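Side-chain contacts in START domain-containing protein 10 (Homo sapiens, PDB 6SER), which transfers phosphatidylcholine and phosphatidylethanolamine between membranes, preferring lipids with a palmitoyl or stearoyl chain at sn-1 and an unsaturated chain at sn-2: residues 35-40 with 184-189; 44-49 with 54-59; 220-225 with 232-237. All coordinates share one frame; numbering follows the deposited sequence.

Contact 1: 35-40 with 184-189; sequences SECEAE and TYLAQV
The last turn of helix 27-38 lies against strand 181-190 with Cys-37 nearest Thr-184, their CA atoms 6.5 Å apart, and no hydrogen bond passes between the two segments. This is helix-on-sheet packing in the START fold, where the N-terminal helix rests on the curved beta-sheet. Thr-184 and Leu-186, two residues apart in an extended strand, both present their side chains to the helix. Cys-37 is small enough to let the backbones come close: its CB meets CG2 of Thr-184 at 3.8 Å, while its SG approaches CB of Leu-186 at 4.2 Å. Thr-184 offers its methyl rather than its hydroxyl to the cysteine: with OG1 beside the backbone N (chi1 -58°), CG2 is left anti to that N and faces Cys-37. Glu-36 flanks this apolar patch. Its chain crosses that of Leu-186 at about a right angle and lies along the CD2 methyl from CB to the carboxylate, whose OE2 also forms a salt bridge to NZ of Lys-67. A glutamate suits such a border, since its methylenes tolerate an apolar neighbour and its carboxylate can pair with a lysine. Against Glu-36 the leucine uses its CD2 methyl, 3.7 Å from CD of Glu-36.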
loop_
_atom_site.group_PDB
_atom_site.type_symbol
_atom_site.label_atom_id
_atom_site.label_comp_id
_atom_site.label_asym_id
_atom_site.label_seq_id
_atom_site.Cartn_x
_atom_site.Cartn_y
_atom_site.Cartn_z
ATOM N N SER A 35 -8.032 -9.037 -10.084
ATOM C CA SER A 35 -9.369 -9.611 -10.063
ATOM C C SER A 35 -10.092 -9.243 -8.774
ATOM O O SER A 35 -11.297 -8.972 -8.783
ATOM C CB SER A 35 -9.282 -11.127 -10.245
ATOM O OG SER A 35 -10.386 -11.770 -9.650
ATOM N N GLU A 36 -9.358 -9.183 -7.662
ATOM C CA GLU A 36 -9.962 -8.792 -6.395
ATOM C C GLU A 36 -10.468 -7.353 -6.449
ATOM O O GLU A 36 -11.558 -7.048 -5.950
ATOM C CB GLU A 36 -8.942 -8.961 -5.275
ATOM C CG GLU A 36 -9.501 -9.473 -3.988
ATOM C CD GLU A 36 -8.413 -9.859 -3.016
ATOM O OE1 GLU A 36 -7.272 -10.112 -3.463
ATOM O OE2 GLU A 36 -8.695 -9.904 -1.803
ATOM N N CYS A 37 -9.687 -6.456 -7.057
ATOM C CA CYS A 37 -10.104 -5.060 -7.177
ATOM C C CYS A 37 -11.342 -4.918 -8.058
ATOM O O CYS A 37 -12.278 -4.190 -7.708
ATOM C CB CYS A 37 -8.952 -4.212 -7.728
ATOM S SG CYS A 37 -7.533 -4.080 -6.619
ATOM N N GLU A 38 -11.367 -5.613 -9.200
ATOM C CA GLU A 38 -12.477 -5.503 -10.143
ATOM C C GLU A 38 -13.726 -6.246 -9.676
ATOM O O GLU A 38 -14.818 -5.996 -10.203
ATOM C CB GLU A 38 -12.050 -6.043 -11.513
ATOM C CG GLU A 38 -10.840 -5.342 -12.138
ATOM C CD GLU A 38 -10.257 -6.116 -13.313
ATOM O OE1 GLU A 38 -10.424 -7.356 -13.349
ATOM O OE2 GLU A 38 -9.634 -5.485 -14.198
ATOM N N ALA A 39 -13.590 -7.163 -8.723
ATOM C CA ALA A 39 -14.728 -7.948 -8.274
ATOM C C ALA A 39 -15.694 -7.085 -7.472
ATOM O O ALA A 39 -15.281 -6.232 -6.681
ATOM C CB ALA A 39 -14.255 -9.131 -7.428
ATOM N N GLU A 40 -16.990 -7.303 -7.683
ATOM C CA GLU A 40 -18.012 -6.639 -6.883
ATOM C C GLU A 40 -18.793 -7.585 -5.997
ATOM O O GLU A 40 -19.162 -7.204 -4.885
ATOM C CB GLU A 40 -19.013 -5.893 -7.778
ATOM C CG GLU A 40 -18.522 -5.623 -9.173
ATOM C CD GLU A 40 -19.587 -4.969 -10.024
ATOM O OE1 GLU A 40 -20.633 -5.615 -10.275
ATOM O OE2 GLU A 40 -19.387 -3.803 -10.424
ATOM N N THR A 184 -7.772 1.927 -7.626
ATOM C CA THR A 184 -8.457 1.153 -6.602
ATOM C C THR A 184 -7.439 0.739 -5.549
ATOM O O THR A 184 -6.429 0.104 -5.871
ATOM C CB THR A 184 -9.139 -0.075 -7.205
ATOM O OG1 THR A 184 -10.069 0.346 -8.216
ATOM C CG2 THR A 184 -9.868 -0.867 -6.115
ATOM N N TYR A 185 -7.698 1.120 -4.305
ATOM C CA TYR A 185 -6.881 0.738 -3.159
ATOM C C TYR A 185 -7.584 -0.401 -2.433
ATOM O O TYR A 185 -8.783 -0.313 -2.143
ATOM C CB TYR A 185 -6.677 1.940 -2.241
ATOM C CG TYR A 185 -6.248 1.633 -0.824
ATOM C CD1 TYR A 185 -4.897 1.599 -0.482
ATOM C CD2 TYR A 185 -7.188 1.427 0.190
ATOM C CE1 TYR A 185 -4.488 1.344 0.823
ATOM C CE2 TYR A 185 -6.790 1.167 1.503
ATOM C CZ TYR A 185 -5.434 1.136 1.810
ATOM O OH TYR A 185 -5.013 0.888 3.096
ATOM N N LEU A 186 -6.849 -1.474 -2.170
ATOM C CA LEU A 186 -7.376 -2.636 -1.462
ATOM C C LEU A 186 -6.417 -2.973 -0.330
ATOM O O LEU A 186 -5.221 -3.169 -0.572
ATOM C CB LEU A 186 -7.549 -3.822 -2.417
ATOM C CG LEU A 186 -7.821 -5.220 -1.853
ATOM C CD1 LEU A 186 -9.034 -5.225 -0.957
ATOM C CD2 LEU A 186 -8.002 -6.201 -2.994
ATOM N N ALA A 187 -6.929 -3.030 0.900
ATOM C CA ALA A 187 -6.057 -3.291 2.041
ATOM C C ALA A 187 -6.759 -4.115 3.109
ATOM O O ALA A 187 -7.976 -4.036 3.292
ATOM C CB ALA A 187 -5.558 -2.010 2.698
ATOM N N GLN A 188 -5.948 -4.877 3.836
ATOM C CA GLN A 188 -6.347 -5.558 5.057
ATOM C C GLN A 188 -5.143 -5.486 5.995
ATOM O O GLN A 188 -4.166 -6.215 5.809
ATOM C CB GLN A 188 -6.765 -6.995 4.776
ATOM C CG GLN A 188 -7.283 -7.734 6.000
ATOM C CD GLN A 188 -7.662 -9.161 5.683
ATOM O OE1 GLN A 188 -7.067 -9.795 4.805
ATOM N NE2 GLN A 188 -8.672 -9.677 6.383
ATOM N N VAL A 189 -5.235 -4.590 6.941
ATOM C CA VAL A 189 -4.206 -4.343 7.881
ATOM C C VAL A 189 -4.615 -4.483 9.326
ATOM O O VAL A 189 -5.514 -3.848 9.761
ATOM C CB VAL A 189 -3.685 -2.922 7.685
ATOM C CG1 VAL A 189 -2.634 -2.593 8.698
ATOM C CG2 VAL A 189 -3.138 -2.746 6.309
#

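Contact 2: 44-49 with 54-59; sequences NLTYSR and VWVQAV
A beta hairpin with a classic bulge joins strands 43-49 and 52-57, at the edge of the curved sheet of the START domain. The short segments run antiparallel, at 150° between their directions. Asn-44 and Val-56 form a hydrogen-bonded pair, with Asn-44 N to Val-56 O and Val-56 N to Asn-44 O both 3.0 Å. Leu-45 and Trp-55 follow as a non-hydrogen-bonded pair. Then the register slips by one: Thr-46 and Tyr-47 both face Val-54, whose O accepts a bond from Thr-46 N at 2.8 Å and a weak one from Tyr-47 N. Val-54 N returns a bond to Tyr-47 O.

Side chains sort onto two faces. Asn-44, Tyr-47, Val-54 and Val-56 share one, which turns to helix 197-227; there the beta-branched valines suit extended backbone, and Val-54 packs on Gln-205 and Pro-209 as well as on CB of Tyr-47. The other face carries Leu-45 and Trp-55. With CG anti to its backbone N (chi1 -164°), Leu-45 places methyl CD2 over one face of the indole in a CH-pi contact, 3.7 Å from the centroid of the five-membered ring of Trp-55. A branched leucine fits here, since a single methyl can settle on the broad ring. At the open end of the hairpin, away from the turn, the amide of Asn-44 lies beside Ala-58, the centre of an inverse gamma turn, and ND2 of Asn-44 comes to 3.3 Å from the alanine CB.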
loop_
_atom_site.group_PDB
_atom_site.type_symbol
_atom_site.label_atom_id
_atom_site.label_comp_id
_atom_site.label_asym_id
_atom_site.label_seq_id
_atom_site.Cartn_x
_atom_site.Cartn_y
_atom_site.Cartn_z
ATOM N N ASN A 44 -19.815 -4.950 -0.319
ATOM C CA ASN A 44 -20.945 -4.065 -0.100
ATOM C C ASN A 44 -20.461 -2.629 -0.180
ATOM O O ASN A 44 -19.427 -2.288 0.403
ATOM C CB ASN A 44 -21.597 -4.331 1.256
ATOM C CG ASN A 44 -22.091 -5.754 1.389
ATOM O OD1 ASN A 44 -22.597 -6.340 0.429
ATOM N ND2 ASN A 44 -21.936 -6.323 2.579
ATOM N N LEU A 45 -21.200 -1.802 -0.910
ATOM C CA LEU A 45 -20.911 -0.381 -0.961
ATOM C C LEU A 45 -21.246 0.262 0.378
ATOM O O LEU A 45 -22.274 -0.034 0.990
ATOM C CB LEU A 45 -21.703 0.272 -2.094
ATOM C CG LEU A 45 -21.326 1.668 -2.603
ATOM C CD1 LEU A 45 -21.824 2.777 -1.683
ATOM C CD2 LEU A 45 -19.821 1.786 -2.839
ATOM N N THR A 46 -20.373 1.157 0.818
ATOM C CA THR A 46 -20.446 1.819 2.112
ATOM C C THR A 46 -20.427 3.337 2.001
ATOM O O THR A 46 -20.950 4.021 2.885
ATOM C CB THR A 46 -19.271 1.335 2.992
ATOM O OG1 THR A 46 -19.639 0.116 3.656
ATOM C CG2 THR A 46 -18.829 2.377 4.007
ATOM N N TYR A 47 -19.865 3.871 0.919
ATOM C CA TYR A 47 -19.738 5.301 0.693
ATOM C C TYR A 47 -19.612 5.511 -0.810
ATOM O O TYR A 47 -19.124 4.634 -1.529
ATOM C CB TYR A 47 -18.529 5.861 1.459
ATOM C CG TYR A 47 -18.178 7.308 1.180
ATOM C CD1 TYR A 47 -17.420 7.659 0.068
ATOM C CD2 TYR A 47 -18.570 8.321 2.048
ATOM C CE1 TYR A 47 -17.085 8.975 -0.189
ATOM C CE2 TYR A 47 -18.233 9.645 1.801
ATOM C CZ TYR A 47 -17.490 9.964 0.681
ATOM O OH TYR A 47 -17.154 11.276 0.418
ATOM N N SER A 48 -20.075 6.671 -1.282
ATOM C CA SER A 48 -20.009 7.008 -2.702
ATOM C C SER A 48 -20.375 8.469 -2.928
ATOM O O SER A 48 -21.559 8.814 -3.013
ATOM C CB SER A 48 -20.935 6.110 -3.524
ATOM O OG SER A 48 -20.831 6.403 -4.906
ATOM N N ARG A 49 -19.368 9.329 -3.035
ATOM C CA ARG A 49 -19.587 10.760 -3.193
ATOM C C ARG A 49 -18.399 11.351 -3.933
ATOM O O ARG A 49 -17.253 11.147 -3.525
ATOM C CB ARG A 49 -19.769 11.445 -1.829
ATOM C CG ARG A 49 -19.858 12.970 -1.881
ATOM C CD ARG A 49 -20.107 13.571 -0.497
ATOM N NE ARG A 49 -20.230 15.030 -0.537
ATOM C CZ ARG A 49 -19.284 15.883 -0.148
ATOM N NH1 ARG A 49 -19.497 17.191 -0.227
ATOM N NH2 ARG A 49 -18.127 15.436 0.326
ATOM N N VAL A 54 -16.279 3.483 -1.326
ATOM C CA VAL A 54 -15.680 2.560 -0.366
ATOM C C VAL A 54 -16.549 1.308 -0.289
ATOM O O VAL A 54 -17.772 1.404 -0.130
ATOM C CB VAL A 54 -15.529 3.210 1.025
ATOM C CG1 VAL A 54 -14.885 2.240 2.022
ATOM C CG2 VAL A 54 -14.722 4.488 0.927
ATOM N N TRP A 55 -15.920 0.140 -0.416
ATOM C CA TRP A 55 -16.571 -1.148 -0.232
ATOM C C TRP A 55 -15.943 -1.893 0.943
ATOM O O TRP A 55 -14.815 -1.608 1.359
ATOM C CB TRP A 55 -16.467 -2.038 -1.476
ATOM C CG TRP A 55 -17.211 -1.574 -2.687
ATOM C CD1 TRP A 55 -18.438 -2.005 -3.117
ATOM C CD2 TRP A 55 -16.760 -0.619 -3.653
ATOM N NE1 TRP A 55 -18.780 -1.365 -4.284
ATOM C CE2 TRP A 55 -17.767 -0.510 -4.635
ATOM C CE3 TRP A 55 -15.609 0.155 -3.780
ATOM C CZ2 TRP A 55 -17.656 0.343 -5.725
ATOM C CZ3 TRP A 55 -15.500 1.005 -4.862
ATOM C CH2 TRP A 55 -16.513 1.088 -5.823
ATOM N N VAL A 56 -16.699 -2.793 1.508
ATOM C CA VAL A 56 -16.239 -3.589 2.601
ATOM C C VAL A 56 -16.576 -5.019 2.254
ATOM O O VAL A 56 -17.575 -5.258 1.665
ATOM C CB VAL A 56 -16.891 -3.129 3.892
ATOM C CG1 VAL A 56 -16.490 -4.004 5.033
ATOM C CG2 VAL A 56 -16.471 -1.725 4.212
ATOM N N GLN A 57 -15.730 -5.967 2.588
ATOM C CA GLN A 57 -16.008 -7.371 2.236
ATOM C C GLN A 57 -17.260 -7.872 2.939
ATOM O O GLN A 57 -17.353 -7.792 4.137
ATOM C CB GLN A 57 -14.774 -8.230 2.358
ATOM C CG GLN A 57 -14.251 -8.557 0.980
ATOM C CD GLN A 57 -13.656 -9.929 0.873
ATOM O OE1 GLN A 57 -13.166 -10.458 1.849
ATOM N NE2 GLN A 57 -13.656 -10.475 -0.326
ATOM N N ALA A 58 -18.188 -8.259 2.083
ATOM C CA ALA A 58 -19.555 -8.660 2.415
ATOM C C ALA A 58 -19.466 -9.952 3.160
ATOM O O ALA A 58 -19.478 -10.988 2.532
ATOM C CB ALA A 58 -20.361 -8.818 1.162
ATOM N N VAL A 59 -19.279 -9.784 4.448
ATOM C CA VAL A 59 -19.262 -10.842 5.486
ATOM C C VAL A 59 -19.853 -10.176 6.724
ATOM O O VAL A 59 -20.394 -10.884 7.552
ATOM C CB VAL A 59 -17.846 -11.390 5.756
ATOM C CG1 VAL A 59 -17.269 -12.126 4.564
ATOM C CG2 VAL A 59 -16.873 -10.322 6.221
#

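Contact 3: 220-225 with 232-237; sequences LKYPEW and HFKPWL. With PO4 (phosphate ion), chain B.
Tyr-222 and Trp-236 reach toward each other from opposite directions, the phenol meeting the indole at its edge. OH of Tyr-222 lies near the plane of the indole and 3.7 Å from CZ2 of Trp-236. The tyrosine ring leaves its CB on the side away from the backbone N (chi1 -178°), which carries the hydroxyl across from helix 197-227 to the loop that follows. Within the loop, CB of Lys-234 sits over one face of the Trp-236 indole, toward its rim.

The polar ends bind aspartates: NZ of Lys-234 makes a salt bridge to OD2 of Asp-84, NE1 of Trp-236 hydrogen-bonds OD1 of Asp-84, and OH of Tyr-222 is hydrogen-bonded to OD1 of Asp-88. One turn along, NE1 of Trp-225 hydrogen-bonds O1 of a phosphate ion at 3.1 Å; the ion, probably from the crystallisation liquor, is also held by NE2 of His-229.

The touch between segments is thus small and unbonded. Long side chains with polar ends suit this place, because loop and helix each bind neighbouring aspartates, while NZ of Lys-226 adds a bond to O of Phe-233; the carboxylate of Asp-84 probably stabilises the positive charge of Lys-234.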
loop_
_atom_site.group_PDB
_atom_site.type_symbol
_atom_site.label_atom_id
_atom_site.label_comp_id
_atom_site.label_asym_id
_atom_site.label_seq_id
_atom_site.Cartn_x
_atom_site.Cartn_y
_atom_site.Cartn_z
ATOM N N LEU A 220 -1.388 16.281 -8.037
ATOM C CA LEU A 220 -1.422 17.567 -8.732
ATOM C C LEU A 220 -0.155 18.366 -8.470
ATOM O O LEU A 220 0.352 19.052 -9.366
ATOM C CB LEU A 220 -2.649 18.378 -8.308
ATOM C CG LEU A 220 -4.017 17.740 -8.556
ATOM C CD1 LEU A 220 -5.124 18.598 -7.966
ATOM C CD2 LEU A 220 -4.235 17.518 -10.041
ATOM N N LYS A 221 0.369 18.294 -7.251
ATOM C CA LYS A 221 1.577 19.020 -6.894
ATOM C C LYS A 221 2.849 18.259 -7.251
ATOM O O LYS A 221 3.942 18.824 -7.140
ATOM C CB LYS A 221 1.560 19.354 -5.394
ATOM C CG LYS A 221 0.484 20.374 -5.003
ATOM C CD LYS A 221 0.943 21.802 -5.288
ATOM C CE LYS A 221 -0.188 22.819 -5.153
ATOM N NZ LYS A 221 -0.877 23.061 -6.460
ATOM N N TYR A 222 2.735 17.002 -7.704
ATOM C CA TYR A 222 3.933 16.178 -7.847
ATOM C C TYR A 222 4.858 16.656 -8.960
ATOM O O TYR A 222 6.068 16.796 -8.701
ATOM C CB TYR A 222 3.555 14.705 -8.030
ATOM C CG TYR A 222 4.781 13.816 -8.129
ATOM C CD1 TYR A 222 5.610 13.627 -7.029
ATOM C CD2 TYR A 222 5.117 13.179 -9.324
ATOM C CE1 TYR A 222 6.739 12.826 -7.109
ATOM C CE2 TYR A 222 6.235 12.372 -9.410
ATOM C CZ TYR A 222 7.046 12.202 -8.298
ATOM O OH TYR A 222 8.165 11.402 -8.381
ATOM N N PRO A 223 4.395 16.901 -10.198
ATOM C CA PRO A 223 5.345 17.300 -11.259
ATOM C C PRO A 223 6.225 18.478 -10.877
ATOM O O PRO A 223 7.441 18.427 -11.098
ATOM C CB PRO A 223 4.420 17.623 -12.443
ATOM C CG PRO A 223 3.220 16.714 -12.213
ATOM C CD PRO A 223 3.018 16.786 -10.725
ATOM N N GLU A 224 5.647 19.518 -10.267
ATOM C CA GLU A 224 6.437 20.673 -9.845
ATOM C C GLU A 224 7.400 20.314 -8.721
ATOM O O GLU A 224 8.561 20.740 -8.732
ATOM C CB GLU A 224 5.516 21.812 -9.411
ATOM C CG GLU A 224 4.810 22.510 -10.570
ATOM C CD GLU A 224 3.802 23.549 -10.105
ATOM O OE1 GLU A 224 3.275 23.412 -8.977
ATOM O OE2 GLU A 224 3.540 24.504 -10.869
ATOM N N TRP A 225 6.936 19.542 -7.736
ATOM C CA TRP A 225 7.820 19.128 -6.652
ATOM C C TRP A 225 8.961 18.258 -7.173
ATOM O O TRP A 225 10.125 18.449 -6.803
ATOM C CB TRP A 225 7.020 18.385 -5.580
ATOM C CG TRP A 225 7.844 18.002 -4.397
ATOM C CD1 TRP A 225 8.020 18.722 -3.248
ATOM C CD2 TRP A 225 8.613 16.807 -4.245
ATOM N NE1 TRP A 225 8.847 18.046 -2.388
ATOM C CE2 TRP A 225 9.226 16.866 -2.974
ATOM C CE3 TRP A 225 8.839 15.688 -5.056
ATOM C CZ2 TRP A 225 10.059 15.849 -2.494
ATOM C CZ3 TRP A 225 9.662 14.673 -4.575
ATOM C CH2 TRP A 225 10.265 14.764 -3.308
ATOM N N HIS A 232 15.058 13.384 -12.877
ATOM C CA HIS A 232 15.488 12.218 -13.648
ATOM C C HIS A 232 15.622 10.969 -12.793
ATOM O O HIS A 232 15.693 9.866 -13.341
ATOM C CB HIS A 232 16.850 12.476 -14.320
ATOM C CG HIS A 232 16.932 13.771 -15.076
ATOM N ND1 HIS A 232 18.126 14.428 -15.308
ATOM C CD2 HIS A 232 15.969 14.528 -15.658
ATOM C CE1 HIS A 232 17.893 15.538 -15.990
ATOM N NE2 HIS A 232 16.592 15.622 -16.215
ATOM N N PHE A 233 15.663 11.116 -11.473
ATOM C CA PHE A 233 15.901 9.995 -10.560
ATOM C C PHE A 233 14.576 9.334 -10.199
ATOM O O PHE A 233 13.861 9.793 -9.308
ATOM C CB PHE A 233 16.633 10.477 -9.316
ATOM C CG PHE A 233 17.098 9.381 -8.411
ATOM C CD1 PHE A 233 17.008 9.530 -7.036
ATOM C CD2 PHE A 233 17.632 8.212 -8.928
ATOM C CE1 PHE A 233 17.439 8.530 -6.192
ATOM C CE2 PHE A 233 18.076 7.210 -8.088
ATOM C CZ PHE A 233 17.974 7.367 -6.714
ATOM N N LYS A 234 14.251 8.256 -10.911
ATOM C CA LYS A 234 13.041 7.471 -10.679
ATOM C C LYS A 234 13.431 6.010 -10.805
ATOM O O LYS A 234 13.198 5.373 -11.842
ATOM C CB LYS A 234 11.937 7.838 -11.675
ATOM C CG LYS A 234 11.439 9.265 -11.564
ATOM C CD LYS A 234 10.293 9.519 -12.527
ATOM C CE LYS A 234 9.756 10.925 -12.370
ATOM N NZ LYS A 234 8.617 11.192 -13.297
ATOM N N PRO A 235 14.059 5.446 -9.771
ATOM C CA PRO A 235 14.503 4.044 -9.851
ATOM C C PRO A 235 13.383 3.043 -10.042
ATOM O O PRO A 235 13.670 1.916 -10.459
ATOM C CB PRO A 235 15.221 3.821 -8.511
ATOM C CG PRO A 235 14.679 4.882 -7.592
ATOM C CD PRO A 235 14.459 6.075 -8.498
ATOM N N TRP A 236 12.127 3.393 -9.728
ATOM C CA TRP A 236 11.030 2.462 -9.995
ATOM C C TRP A 236 10.780 2.298 -11.488
ATOM O O TRP A 236 10.231 1.274 -11.912
ATOM C CB TRP A 236 9.751 2.917 -9.290
ATOM C CG TRP A 236 9.372 4.353 -9.536
ATOM C CD1 TRP A 236 8.485 4.823 -10.472
ATOM C CD2 TRP A 236 9.838 5.502 -8.815
ATOM N NE1 TRP A 236 8.380 6.192 -10.381
ATOM C CE2 TRP A 236 9.202 6.633 -9.374
ATOM C CE3 TRP A 236 10.740 5.687 -7.762
ATOM C CZ2 TRP A 236 9.429 7.924 -8.906
ATOM C CZ3 TRP A 236 10.972 6.976 -7.305
ATOM C CH2 TRP A 236 10.318 8.075 -7.877
ATOM N N LEU A 237 11.170 3.290 -12.291
ATOM C CA LEU A 237 11.121 3.183 -13.746
ATOM C C LEU A 237 12.438 2.696 -14.335
ATOM O O LEU A 237 12.436 2.061 -15.393
ATOM C CB LEU A 237 10.770 4.543 -14.367
ATOM C CG LEU A 237 9.490 5.208 -13.869
ATOM C CD1 LEU A 237 9.226 6.529 -14.595
ATOM C CD2 LEU A 237 8.318 4.244 -14.036
HETATM P P PO4 B . 10.895 20.376 0.094
HETATM O O1 PO4 B . 10.423 19.034 0.052
HETATM O O2 PO4 B . 10.921 20.832 1.413
HETATM O O3 PO4 B . 10.032 21.169 -0.664
HETATM O O4 PO4 B . 12.216 20.454 -0.432
#

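In the fold
From the N terminus, helix 27-38 leads into strand 43-49, whose hairpin with strand 52-57 is closed locally by contact 2. Contact 1 closes a far longer loop, bringing the end of the helix to strand 181-190 across 143 intervening residues, most of the sheet among them; the hairpin of contact 2 lies wholly within that loop. Their centres are about 11 Å apart, and strand 68-74 bridges the hairpin to strand 181-190 in one curved sheet. Contact 3 comes later, in series with both: the loop after helix 197-227 returns to lie beside the helix end, near helices 79-87 and 89-95. Its centre stands about 26 Å from that of contact 1 and about 32 Å from that of contact 2.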